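Local coordinates for protein dermonecrotic toxin (PDB 2EBF) that is a potent mitogen and osteolytic toxin that induces bone resorption and is associated with severe atrophic rhinitis in pigs, with a thiol-protease-like catalytic triad in this C-terminal region, at residues S39-F44 against T738-T743; E352-A355 against E361-E364; P527-V530 against A536-F539; W652-R655 against F661-Q664. One frame throughout, in Å; residues are numbered along the deposited sequence.

How the contacts relate
Contacts 1 and 4 adjoin, with centres about 13 Å apart; contacts 2 and 3 form a second pair, with centres about 9 Å apart, across the centre of the chain and at least 58 Å from the first pair, centre to centre. Contact 1 is a surface meeting of two irregular segments, bridged by water and lying against the hairpin of contact 4, which is itself partly buried. Contacts 2 and 3 are buried. A helix pair meets there through a ring and an arginine methylene, and Phe354 lies against the strand carrying Trp537 and Phe539. Contacts 3 and 4 are both antiparallel hairpins, but the buried one adds an indole N-H bond from Trp537 to Thr529, the partly buried one a guanidinium-amide stack.

Contact 1: S39-F44 against T738-T743; sequences SPYSPF and TKPRLT
Pro43 and Arg741 meet through a single pair of atoms, Pro43 CB and Arg741 NH2, 3.6 Å apart, and the proline carbon comes obliquely to the guanidinium. Followed outward, the Arg741 side chain leaves CB with CG beside the backbone N (chi1 -80°), runs straight on to CD, and there bends (chi3 -87°), which turns the guanidinium toward the proline. The side chain rests on Leu131, and of its atoms NH2 alone comes within 4.2 Å of residues 39-44. At its tip the two terminal nitrogens have different tasks: NH1 forms a salt bridge with Glu133, while NH2 is hydrogen-bonded to the carbonyl of Phe737, so that its contact with Pro43 is made by a group already held by polar partners.

The second side-chain meeting is apolar. Tyr41 CD2 stands 3.9 Å from Pro740 CB, which lies at the edge of the ring, near its plane, rather than over a face. Between the two backbones there is no direct hydrogen bond, and water takes that role. One water donates to Tyr41 O at 2.9 Å and accepts from Arg741 N at 3.1 Å; another donates to Pro40 O, its leg to Arg741 O being doubtfully short. Asn716 ND2 adds a further link by bonding both Tyr41 O and Thr738 O.

Residues 39-44 are shaped locally. Ser39 to Ser42 form a type I beta turn, closed by Ser42 N to Ser39 O at 3.2 Å. Tyr41 N bonds to Ser39 OG at 3.0 Å, and Phe44 N to Ser42 OG at 3.1 Å. Two consecutive ST turns thus shape an N-terminal loop, which the water-bridged contact joins to the C-terminal tail of the C3 domain.

Contact 2: E352-A355 against E361-E364; sequences EQFA and ERIE
Phe354 and Arg362 meet across a pair of consecutive helices, 350-356 and 359-370, joined by a very short link within the C2 domain. The main interaction is CH-pi. Arg362 CD lies over one face of the Phe354 ring, 3.5 Å from its centroid and 13° off the normal, and so almost directly above the middle. On that same face Arg362 CG lies toward the CE2 edge, 3.7 Å from Phe354 CE2. The ring is presented to the second helix by its first torsion, which sets CG opposite the backbone N (chi1 -171°).

A cation-pi term contributes little: Arg362 CZ is 5.4 Å from the ring centroid, long for anything but a weak attraction. The arginine's head is instead occupied by carbonyls of the link, NH2 bonding to Met357 O and NE weakly to Ser358 O. These acceptors follow the first helix closely, where the end of the helix would probably favour a positive group.

Polar atoms also approach without bonding. Phe354 O is 3.2 Å from Arg362 NE, but the angle is too poor for a hydrogen bond. The same oxygen lies beside the methylene next to that nitrogen, with Phe354 O and Arg362 CD 3.2 Å apart.

Contact 3: P527-V530 against A536-F539; sequences PATV and AWQF
Val530 loses more surface to the contact than any other residue here, and it pairs with Gln538 by both backbone and side chain. Val530 N bonds to Gln538 O at 2.9 Å, and Gln538 N returns to Val530 O at 2.8 Å with a nearly straight N-H...O angle of 176°. They are the hydrogen-bonded pair of an antiparallel hairpin. Their side chains share one face of the sheet, where Val530 CG2 touches Gln538 CG at 3.6 Å. Both carbons occupy the position between the backbone N and the carbonyl carbon (Gln538 chi1 56°), which brings them together beside the paired strands.

Phe539 is next in buried surface, and its ring reaches back to Pro527, just before the first strand, and to Ala528. Its CE2 is 3.9 Å from Pro527 CB, which lies at the ring's edge, near its plane, and its CD2 is 3.4 Å from Ala528 O.

Thr529 forms the non-hydrogen-bonded pair with Phe539, yet its side chain goes to Trp537. The indole N-H of Trp537 reaches Thr529 OG1, 2.9 Å from NE1 and only 8° out of the ring plane, so the bond is made edge-on. Since OG1 is also hydrogen-bonded to Ala374 O, two partners fix the rotation of the hydroxyl.

Strand 537-539 is an outermost strand of the mixed six-stranded sheet, and 528-531 separates it from the parallel strand 372-376. Trp537 packs against Ile363 of helix 359-370 and rings of Phe375 and Phe384, while Phe539 lies against Trp341 and Tyr345 of helix 339-345.

Contact 4: W652-R655 against F661-Q664; sequences WWRR and FSHQ
Trp652 turns one indole face to Gln664. Gln664 CB sits over the five-membered ring, 3.7 Å from its centroid in a CH-pi contact, and Gln664 O stands above the same ring system, offset toward the rim. Further out, the Gln664 amide stacks on the Arg654 guanidinium with the two planes only 12° apart; OE1 lies 3.5 Å above the plane, over its centre. A bend at chi2 (-65°) folds the glutamine back to make this possible. The nitrogens Arg654 NH2 and Gln664 NE2, 3.4 Å apart, are both donors and do not bond, but a water accepts from NE2, and weakly from NH2. Arg654 NH1 meanwhile makes a salt bridge to Glu656, whose carboxylate also bonds Ser662 OG.

On the opposite face of the sheet, Trp653 has Ser662 O at its edge, 3.5 Å from CE3, and His663 CB approaches the ring obliquely, 3.9 Å from CZ3. Phe661 takes Arg655 CD above one face, toward the rim. The loop of contact 1 lies against this side, with Pro740 packed on Trp653 and Phe661.

Four backbone bonds join the strands: Trp652 with Gln664 and Arg654 with Ser662, each pair bonded both ways, for example Arg654 N to Ser662 O at 2.8 Å. Trp653-His663, between them, and Arg655-Phe661, beyond Arg654-Ser662, are the non-hydrogen-bonded pairs. The strands' N-to-C directions differ by 139°. This is an antiparallel beta hairpin, strands 643-656 and 660-673, in the sheet of the C3 domain; the Gln664 side chain lies about 12 Å from the bound phosphonate, whose pocket includes Cys626.

Contact 1: S39-F44 against T738-T743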
loop_
_atom_site.group_PDB
_atom_site.type_symbol
_atom_site.label_atom_id
_atom_site.label_comp_id
_atom_site.label_asym_id
_atom_site.label_seq_id
_atom_site.Cartn_x
_atom_site.Cartn_y
_atom_site.Cartn_z
ATOM N N SER A 39 -10.796 -5.073 -22.313
ATOM C CA SER A 39 -10.947 -4.587 -23.693
ATOM C C SER A 39 -9.815 -4.985 -24.644
ATOM O O SER A 39 -8.643 -4.869 -24.292
ATOM C CB SER A 39 -11.104 -3.064 -23.704
ATOM O OG SER A 39 -11.205 -2.578 -25.032
ATOM N N PRO A 40 -10.171 -5.421 -25.871
ATOM C CA PRO A 40 -9.192 -5.689 -26.921
ATOM C C PRO A 40 -8.461 -4.422 -27.374
ATOM O O PRO A 40 -7.446 -4.507 -28.066
ATOM C CB PRO A 40 -10.050 -6.235 -28.069
ATOM C CG PRO A 40 -11.397 -5.668 -27.835
ATOM C CD PRO A 40 -11.547 -5.677 -26.337
ATOM N N TYR A 41 -8.977 -3.258 -26.980
ATOM C CA TYR A 41 -8.356 -1.986 -27.369
ATOM C C TYR A 41 -7.419 -1.419 -26.311
ATOM O O TYR A 41 -6.741 -0.424 -26.563
ATOM C CB TYR A 41 -9.420 -0.939 -27.704
ATOM C CG TYR A 41 -10.266 -1.273 -28.906
ATOM C CD1 TYR A 41 -11.607 -1.604 -28.752
ATOM C CD2 TYR A 41 -9.727 -1.262 -30.195
ATOM C CE1 TYR A 41 -12.392 -1.912 -29.839
ATOM C CE2 TYR A 41 -10.512 -1.573 -31.300
ATOM C CZ TYR A 41 -11.844 -1.891 -31.105
ATOM O OH TYR A 41 -12.645 -2.202 -32.169
ATOM N N SER A 42 -7.394 -2.027 -25.131
ATOM C CA SER A 42 -6.521 -1.558 -24.060
ATOM C C SER A 42 -5.066 -1.929 -24.339
ATOM O O SER A 42 -4.798 -3.060 -24.744
ATOM C CB SER A 42 -6.939 -2.167 -22.727
ATOM O OG SER A 42 -6.084 -1.686 -21.706
ATOM N N PRO A 43 -4.119 -0.984 -24.121
ATOM C CA PRO A 43 -2.710 -1.362 -24.212
ATOM C C PRO A 43 -2.306 -2.388 -23.151
ATOM O O PRO A 43 -1.285 -3.062 -23.315
ATOM C CB PRO A 43 -1.964 -0.034 -23.955
ATOM C CG PRO A 43 -2.951 0.817 -23.208
ATOM C CD PRO A 43 -4.285 0.446 -23.784
ATOM N N PHE A 44 -3.102 -2.516 -22.090
ATOM C CA PHE A 44 -2.742 -3.361 -20.941
ATOM C C PHE A 44 -3.464 -4.694 -20.923
ATOM O O PHE A 44 -3.724 -5.255 -19.861
ATOM C CB PHE A 44 -2.974 -2.603 -19.623
ATOM C CG PHE A 44 -2.217 -1.301 -19.545
ATOM C CD1 PHE A 44 -2.808 -0.162 -18.999
ATOM C CD2 PHE A 44 -0.932 -1.211 -20.048
ATOM C CE1 PHE A 44 -2.108 1.054 -18.940
ATOM C CE2 PHE A 44 -0.219 0.010 -20.017
ATOM C CZ PHE A 44 -0.815 1.139 -19.446
ATOM N N THR A 738 -2.341 5.118 -25.778
ATOM C CA THR A 738 -3.688 4.544 -25.889
ATOM C C THR A 738 -4.160 4.298 -27.327
ATOM O O THR A 738 -5.214 3.692 -27.527
ATOM C CB THR A 738 -4.772 5.386 -25.160
ATOM O OG1 THR A 738 -4.982 6.617 -25.862
ATOM C CG2 THR A 738 -4.371 5.676 -23.694
ATOM N N LYS A 739 -3.419 4.776 -28.329
ATOM C CA LYS A 739 -3.766 4.415 -29.707
ATOM C C LYS A 739 -3.701 2.880 -29.832
ATOM O O LYS A 739 -2.684 2.275 -29.497
ATOM C CB LYS A 739 -2.878 5.128 -30.743
ATOM C CG LYS A 739 -3.269 4.798 -32.187
ATOM C CD LYS A 739 -2.797 5.842 -33.180
ATOM C CE LYS A 739 -3.066 5.378 -34.606
ATOM N NZ LYS A 739 -2.525 6.328 -35.625
ATOM N N PRO A 740 -4.815 2.249 -30.236
ATOM C CA PRO A 740 -4.887 0.785 -30.206
ATOM C C PRO A 740 -3.769 0.087 -30.965
ATOM O O PRO A 740 -3.453 0.459 -32.092
ATOM C CB PRO A 740 -6.259 0.494 -30.827
ATOM C CG PRO A 740 -7.076 1.695 -30.443
ATOM C CD PRO A 740 -6.104 2.836 -30.660
ATOM N N ARG A 741 -3.181 -0.917 -30.326
ATOM C CA ARG A 741 -2.043 -1.634 -30.873
ATOM C C ARG A 741 -2.315 -3.119 -30.932
ATOM O O ARG A 741 -2.986 -3.668 -30.059
ATOM C CB ARG A 741 -0.826 -1.454 -29.971
ATOM C CG ARG A 741 -0.088 -0.169 -30.129
ATOM C CD ARG A 741 1.058 -0.142 -29.127
ATOM N NE ARG A 741 0.640 0.386 -27.830
ATOM C CZ ARG A 741 1.472 0.660 -26.831
ATOM N NH1 ARG A 741 2.782 0.418 -26.954
ATOM N NH2 ARG A 741 0.988 1.169 -25.703
ATOM N N LEU A 742 -1.745 -3.767 -31.947
ATOM C CA LEU A 742 -1.653 -5.223 -31.977
ATOM C C LEU A 742 -0.632 -5.668 -30.930
ATOM O O LEU A 742 0.272 -4.899 -30.545
ATOM C CB LEU A 742 -1.245 -5.723 -33.365
ATOM C CG LEU A 742 -2.272 -5.597 -34.493
ATOM C CD1 LEU A 742 -1.576 -5.629 -35.852
ATOM C CD2 LEU A 742 -3.335 -6.689 -34.396
ATOM N N THR A 743 -0.791 -6.902 -30.458
ATOM C CA THR A 743 0.162 -7.501 -29.522
ATOM C C THR A 743 1.547 -7.602 -30.188
ATOM O O THR A 743 2.588 -7.510 -29.518
ATOM C CB THR A 743 -0.358 -8.856 -29.014
ATOM O OG1 THR A 743 -1.613 -8.649 -28.353
ATOM C CG2 THR A 743 0.610 -9.485 -28.038
HETATM O O HOH W 1 -5.352 -2.917 -29.629
HETATM O O HOH W 2 -4.052 -1.034 -27.352
#

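Contact 2: E352-A355 against E361-E364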
loop_
_atom_site.group_PDB
_atom_site.type_symbol
_atom_site.label_atom_id
_atom_site.label_comp_id
_atom_site.label_asym_id
_atom_site.label_seq_id
_atom_site.Cartn_x
_atom_site.Cartn_y
_atom_site.Cartn_z
ATOM N N GLU A 352 4.594 27.620 25.491
ATOM C CA GLU A 352 4.494 28.528 26.637
ATOM C C GLU A 352 3.077 28.557 27.194
ATOM O O GLU A 352 2.881 28.629 28.406
ATOM C CB GLU A 352 4.927 29.944 26.252
ATOM C CG GLU A 352 6.359 30.048 25.773
ATOM C CD GLU A 352 6.767 31.477 25.431
ATOM O OE1 GLU A 352 5.913 32.395 25.523
ATOM O OE2 GLU A 352 7.950 31.679 25.065
ATOM N N GLN A 353 2.091 28.507 26.307
ATOM C CA GLN A 353 0.698 28.455 26.732
ATOM C C GLN A 353 0.408 27.161 27.504
ATOM O O GLN A 353 -0.270 27.187 28.539
ATOM C CB GLN A 353 -0.227 28.597 25.533
ATOM C CG GLN A 353 -0.159 29.969 24.873
ATOM C CD GLN A 353 -0.613 29.948 23.430
ATOM O OE1 GLN A 353 -1.440 29.121 23.037
ATOM N NE2 GLN A 353 -0.075 30.868 22.624
ATOM N N PHE A 354 0.938 26.046 26.999
ATOM C CA PHE A 354 0.879 24.752 27.689
ATOM C C PHE A 354 1.562 24.846 29.065
ATOM O O PHE A 354 0.973 24.469 30.074
ATOM C CB PHE A 354 1.520 23.656 26.825
ATOM C CG PHE A 354 1.312 22.257 27.350
ATOM C CD1 PHE A 354 2.362 21.558 27.940
ATOM C CD2 PHE A 354 0.072 21.635 27.240
ATOM C CE1 PHE A 354 2.174 20.249 28.430
ATOM C CE2 PHE A 354 -0.129 20.331 27.729
ATOM C CZ PHE A 354 0.929 19.644 28.328
ATOM N N ALA A 355 2.787 25.372 29.093
ATOM C CA ALA A 355 3.533 25.552 30.353
ATOM C C ALA A 355 2.892 26.543 31.330
ATOM O O ALA A 355 3.171 26.496 32.532
ATOM C CB ALA A 355 4.972 25.957 30.067
ATOM N N GLU A 361 -4.534 21.786 35.433
ATOM C CA GLU A 361 -5.255 22.466 34.350
ATOM C C GLU A 361 -4.923 21.812 33.008
ATOM O O GLU A 361 -5.801 21.626 32.154
ATOM C CB GLU A 361 -4.892 23.946 34.324
ATOM C CG GLU A 361 -5.597 24.746 35.402
ATOM C CD GLU A 361 -5.049 26.157 35.565
ATOM O OE1 GLU A 361 -5.724 26.961 36.245
ATOM O OE2 GLU A 361 -3.953 26.459 35.040
ATOM N N ARG A 362 -3.650 21.462 32.837
ATOM C CA ARG A 362 -3.207 20.708 31.666
ATOM C C ARG A 362 -3.905 19.359 31.535
ATOM O O ARG A 362 -4.350 18.994 30.450
ATOM C CB ARG A 362 -1.697 20.528 31.682
ATOM C CG ARG A 362 -0.955 21.706 31.068
ATOM C CD ARG A 362 0.528 21.584 31.264
ATOM N NE ARG A 362 0.981 22.310 32.440
ATOM C CZ ARG A 362 2.148 22.109 33.043
ATOM N NH1 ARG A 362 2.988 21.190 32.595
ATOM N NH2 ARG A 362 2.468 22.818 34.116
ATOM N N ILE A 363 -4.005 18.621 32.637
ATOM C CA ILE A 363 -4.661 17.314 32.617
ATOM C C ILE A 363 -6.145 17.448 32.283
ATOM O O ILE A 363 -6.691 16.634 31.518
ATOM C CB ILE A 363 -4.496 16.558 33.958
ATOM C CG1 ILE A 363 -3.007 16.312 34.248
ATOM C CG2 ILE A 363 -5.311 15.257 33.938
ATOM C CD1 ILE A 363 -2.710 15.781 35.666
ATOM N N GLU A 364 -6.783 18.467 32.865
ATOM C CA GLU A 364 -8.183 18.787 32.583
ATOM C C GLU A 364 -8.402 19.140 31.121
ATOM O O GLU A 364 -9.364 18.676 30.515
ATOM C CB GLU A 364 -8.678 19.933 33.470
ATOM C CG GLU A 364 -8.984 19.504 34.895
ATOM C CD GLU A 364 -9.009 20.663 35.890
ATOM O OE1 GLU A 364 -9.012 21.842 35.465
ATOM O OE2 GLU A 364 -9.024 20.386 37.109
#

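Contact 3: P527-V530 against A536-F539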
loop_
_atom_site.group_PDB
_atom_site.type_symbol
_atom_site.label_atom_id
_atom_site.label_comp_id
_atom_site.label_asym_id
_atom_site.label_seq_id
_atom_site.Cartn_x
_atom_site.Cartn_y
_atom_site.Cartn_z
ATOM N N PRO A 527 -2.062 16.846 21.382
ATOM C CA PRO A 527 -0.662 17.274 21.488
ATOM C C PRO A 527 0.301 16.147 21.886
ATOM O O PRO A 527 -0.080 15.244 22.643
ATOM C CB PRO A 527 -0.713 18.332 22.593
ATOM C CG PRO A 527 -1.849 17.861 23.514
ATOM C CD PRO A 527 -2.819 17.085 22.631
ATOM N N ALA A 528 1.532 16.198 21.378
ATOM C CA ALA A 528 2.615 15.351 21.902
ATOM C C ALA A 528 3.381 16.064 23.007
ATOM O O ALA A 528 3.630 17.276 22.933
ATOM C CB ALA A 528 3.564 14.926 20.808
ATOM N N THR A 529 3.781 15.300 24.017
ATOM C CA THR A 529 4.468 15.871 25.179
ATOM C C THR A 529 5.670 15.044 25.617
ATOM O O THR A 529 5.850 13.908 25.184
ATOM C CB THR A 529 3.519 16.045 26.394
ATOM O OG1 THR A 529 3.091 14.763 26.870
ATOM C CG2 THR A 529 2.319 16.910 26.049
ATOM N N VAL A 530 6.485 15.639 26.486
ATOM C CA VAL A 530 7.649 14.978 27.068
ATOM C C VAL A 530 7.794 15.443 28.513
ATOM O O VAL A 530 7.345 16.535 28.869
ATOM C CB VAL A 530 8.984 15.330 26.318
ATOM C CG1 VAL A 530 9.094 14.609 24.996
ATOM C CG2 VAL A 530 9.134 16.844 26.125
ATOM N N ALA A 536 9.566 18.409 34.519
ATOM C CA ALA A 536 8.631 19.332 33.897
ATOM C C ALA A 536 7.948 18.671 32.700
ATOM O O ALA A 536 8.596 18.009 31.888
ATOM C CB ALA A 536 9.341 20.608 33.473
ATOM N N TRP A 537 6.637 18.862 32.610
ATOM C CA TRP A 537 5.824 18.288 31.544
ATOM C C TRP A 537 5.634 19.343 30.468
ATOM O O TRP A 537 5.009 20.366 30.707
ATOM C CB TRP A 537 4.479 17.871 32.122
ATOM C CG TRP A 537 3.529 17.204 31.178
ATOM C CD1 TRP A 537 3.837 16.469 30.072
ATOM C CD2 TRP A 537 2.105 17.166 31.302
ATOM N NE1 TRP A 537 2.687 15.994 29.482
ATOM C CE2 TRP A 537 1.609 16.405 30.220
ATOM C CE3 TRP A 537 1.196 17.706 32.224
ATOM C CZ2 TRP A 537 0.242 16.170 30.031
ATOM C CZ3 TRP A 537 -0.165 17.465 32.037
ATOM C CH2 TRP A 537 -0.624 16.710 30.946
ATOM N N GLN A 538 6.171 19.092 29.279
ATOM C CA GLN A 538 6.139 20.111 28.242
ATOM C C GLN A 538 5.726 19.605 26.879
ATOM O O GLN A 538 5.837 18.418 26.587
ATOM C CB GLN A 538 7.489 20.815 28.146
ATOM C CG GLN A 538 8.655 19.895 27.920
ATOM C CD GLN A 538 9.939 20.432 28.534
ATOM O OE1 GLN A 538 9.945 21.482 29.184
ATOM N NE2 GLN A 538 11.036 19.711 28.325
ATOM N N PHE A 539 5.263 20.545 26.063
ATOM C CA PHE A 539 4.854 20.298 24.696
ATOM C C PHE A 539 6.044 19.898 23.839
ATOM O O PHE A 539 7.156 20.407 24.016
ATOM C CB PHE A 539 4.194 21.559 24.148
ATOM C CG PHE A 539 3.695 21.435 22.736
ATOM C CD1 PHE A 539 4.225 22.237 21.732
ATOM C CD2 PHE A 539 2.685 20.534 22.414
ATOM C CE1 PHE A 539 3.757 22.141 20.427
ATOM C CE2 PHE A 539 2.209 20.431 21.103
ATOM C CZ PHE A 539 2.748 21.227 20.115
#

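Contact 4: W652-R655 against F661-Q664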
loop_
_atom_site.group_PDB
_atom_site.type_symbol
_atom_site.label_atom_id
_atom_site.label_comp_id
_atom_site.label_asym_id
_atom_site.label_seq_id
_atom_site.Cartn_x
_atom_site.Cartn_y
_atom_site.Cartn_z
ATOM N N TRP A 652 -10.953 10.841 -29.036
ATOM C CA TRP A 652 -10.978 9.382 -28.992
ATOM C C TRP A 652 -10.441 8.813 -30.297
ATOM O O TRP A 652 -10.129 9.559 -31.227
ATOM C CB TRP A 652 -12.404 8.855 -28.703
ATOM C CG TRP A 652 -13.418 9.162 -29.782
ATOM C CD1 TRP A 652 -13.705 8.398 -30.885
ATOM C CD2 TRP A 652 -14.277 10.307 -29.852
ATOM N NE1 TRP A 652 -14.678 9.009 -31.646
ATOM C CE2 TRP A 652 -15.051 10.179 -31.033
ATOM C CE3 TRP A 652 -14.454 11.444 -29.043
ATOM C CZ2 TRP A 652 -15.990 11.141 -31.421
ATOM C CZ3 TRP A 652 -15.400 12.400 -29.426
ATOM C CH2 TRP A 652 -16.157 12.236 -30.607
ATOM N N TRP A 653 -10.326 7.492 -30.343
ATOM C CA TRP A 653 -9.846 6.815 -31.544
ATOM C C TRP A 653 -11.003 6.174 -32.271
ATOM O O TRP A 653 -11.981 5.718 -31.650
ATOM C CB TRP A 653 -8.796 5.742 -31.208
ATOM C CG TRP A 653 -7.653 6.243 -30.391
ATOM C CD1 TRP A 653 -7.418 5.961 -29.079
ATOM C CD2 TRP A 653 -6.603 7.139 -30.808
ATOM N NE1 TRP A 653 -6.292 6.608 -28.648
ATOM C CE2 TRP A 653 -5.767 7.341 -29.685
ATOM C CE3 TRP A 653 -6.281 7.776 -32.021
ATOM C CZ2 TRP A 653 -4.618 8.144 -29.730
ATOM C CZ3 TRP A 653 -5.131 8.592 -32.064
ATOM C CH2 TRP A 653 -4.327 8.779 -30.916
ATOM N N ARG A 654 -10.889 6.130 -33.592
ATOM C CA ARG A 654 -11.918 5.513 -34.417
ATOM C C ARG A 654 -11.265 4.607 -35.463
ATOM O O ARG A 654 -10.308 5.012 -36.132
ATOM C CB ARG A 654 -12.766 6.581 -35.111
ATOM C CG ARG A 654 -13.997 6.028 -35.840
ATOM C CD ARG A 654 -14.075 6.605 -37.237
ATOM N NE ARG A 654 -14.919 7.775 -37.304
ATOM C CZ ARG A 654 -14.902 8.678 -38.285
ATOM N NH1 ARG A 654 -14.052 8.580 -39.304
ATOM N NH2 ARG A 654 -15.736 9.700 -38.229
ATOM N N ARG A 655 -11.776 3.382 -35.586
ATOM C CA ARG A 655 -11.267 2.446 -36.596
ATOM C C ARG A 655 -11.464 3.034 -37.985
ATOM O O ARG A 655 -12.548 3.543 -38.300
ATOM C CB ARG A 655 -11.960 1.078 -36.466
ATOM C CG ARG A 655 -11.691 0.068 -37.599
ATOM C CD ARG A 655 -10.203 -0.248 -37.740
ATOM N NE ARG A 655 -9.930 -1.597 -38.249
ATOM C CZ ARG A 655 -9.977 -1.967 -39.531
ATOM N NH1 ARG A 655 -10.333 -1.113 -40.486
ATOM N NH2 ARG A 655 -9.684 -3.222 -39.857
ATOM N N PHE A 661 -6.261 3.821 -37.233
ATOM C CA PHE A 661 -7.152 4.491 -36.283
ATOM C C PHE A 661 -6.971 5.995 -36.429
ATOM O O PHE A 661 -5.839 6.488 -36.445
ATOM C CB PHE A 661 -6.874 4.045 -34.838
ATOM C CG PHE A 661 -7.358 2.653 -34.531
ATOM C CD1 PHE A 661 -8.608 2.446 -33.960
ATOM C CD2 PHE A 661 -6.562 1.542 -34.829
ATOM C CE1 PHE A 661 -9.070 1.143 -33.688
ATOM C CE2 PHE A 661 -7.005 0.246 -34.559
ATOM C CZ PHE A 661 -8.263 0.045 -33.991
ATOM N N SER A 662 -8.082 6.717 -36.568
ATOM C CA SER A 662 -8.048 8.178 -36.610
ATOM C C SER A 662 -8.364 8.715 -35.222
ATOM O O SER A 662 -8.915 7.989 -34.388
ATOM C CB SER A 662 -9.043 8.739 -37.631
ATOM O OG SER A 662 -10.367 8.337 -37.326
ATOM N N HIS A 663 -7.986 9.970 -34.966
ATOM C CA HIS A 663 -8.479 10.677 -33.782
ATOM C C HIS A 663 -9.742 11.464 -34.177
ATOM O O HIS A 663 -9.821 12.023 -35.282
ATOM C CB HIS A 663 -7.388 11.598 -33.205
ATOM C CG HIS A 663 -7.118 12.818 -34.030
ATOM N ND1 HIS A 663 -6.385 12.783 -35.198
ATOM C CD2 HIS A 663 -7.467 14.115 -33.843
ATOM C CE1 HIS A 663 -6.306 14.002 -35.704
ATOM N NE2 HIS A 663 -6.953 14.830 -34.900
ATOM N N GLN A 664 -10.733 11.477 -33.286
ATOM C CA GLN A 664 -11.980 12.207 -33.490
ATOM C C GLN A 664 -12.201 13.009 -32.211
ATOM O O GLN A 664 -11.824 12.554 -31.135
ATOM C CB GLN A 664 -13.159 11.235 -33.695
ATOM C CG GLN A 664 -13.025 10.270 -34.897
ATOM C CD GLN A 664 -13.007 10.976 -36.256
ATOM O OE1 GLN A 664 -12.186 10.658 -37.126
ATOM N NE2 GLN A 664 -13.914 11.926 -36.447
HETATM O O HOH W 3 -15.257 12.789 -38.925
#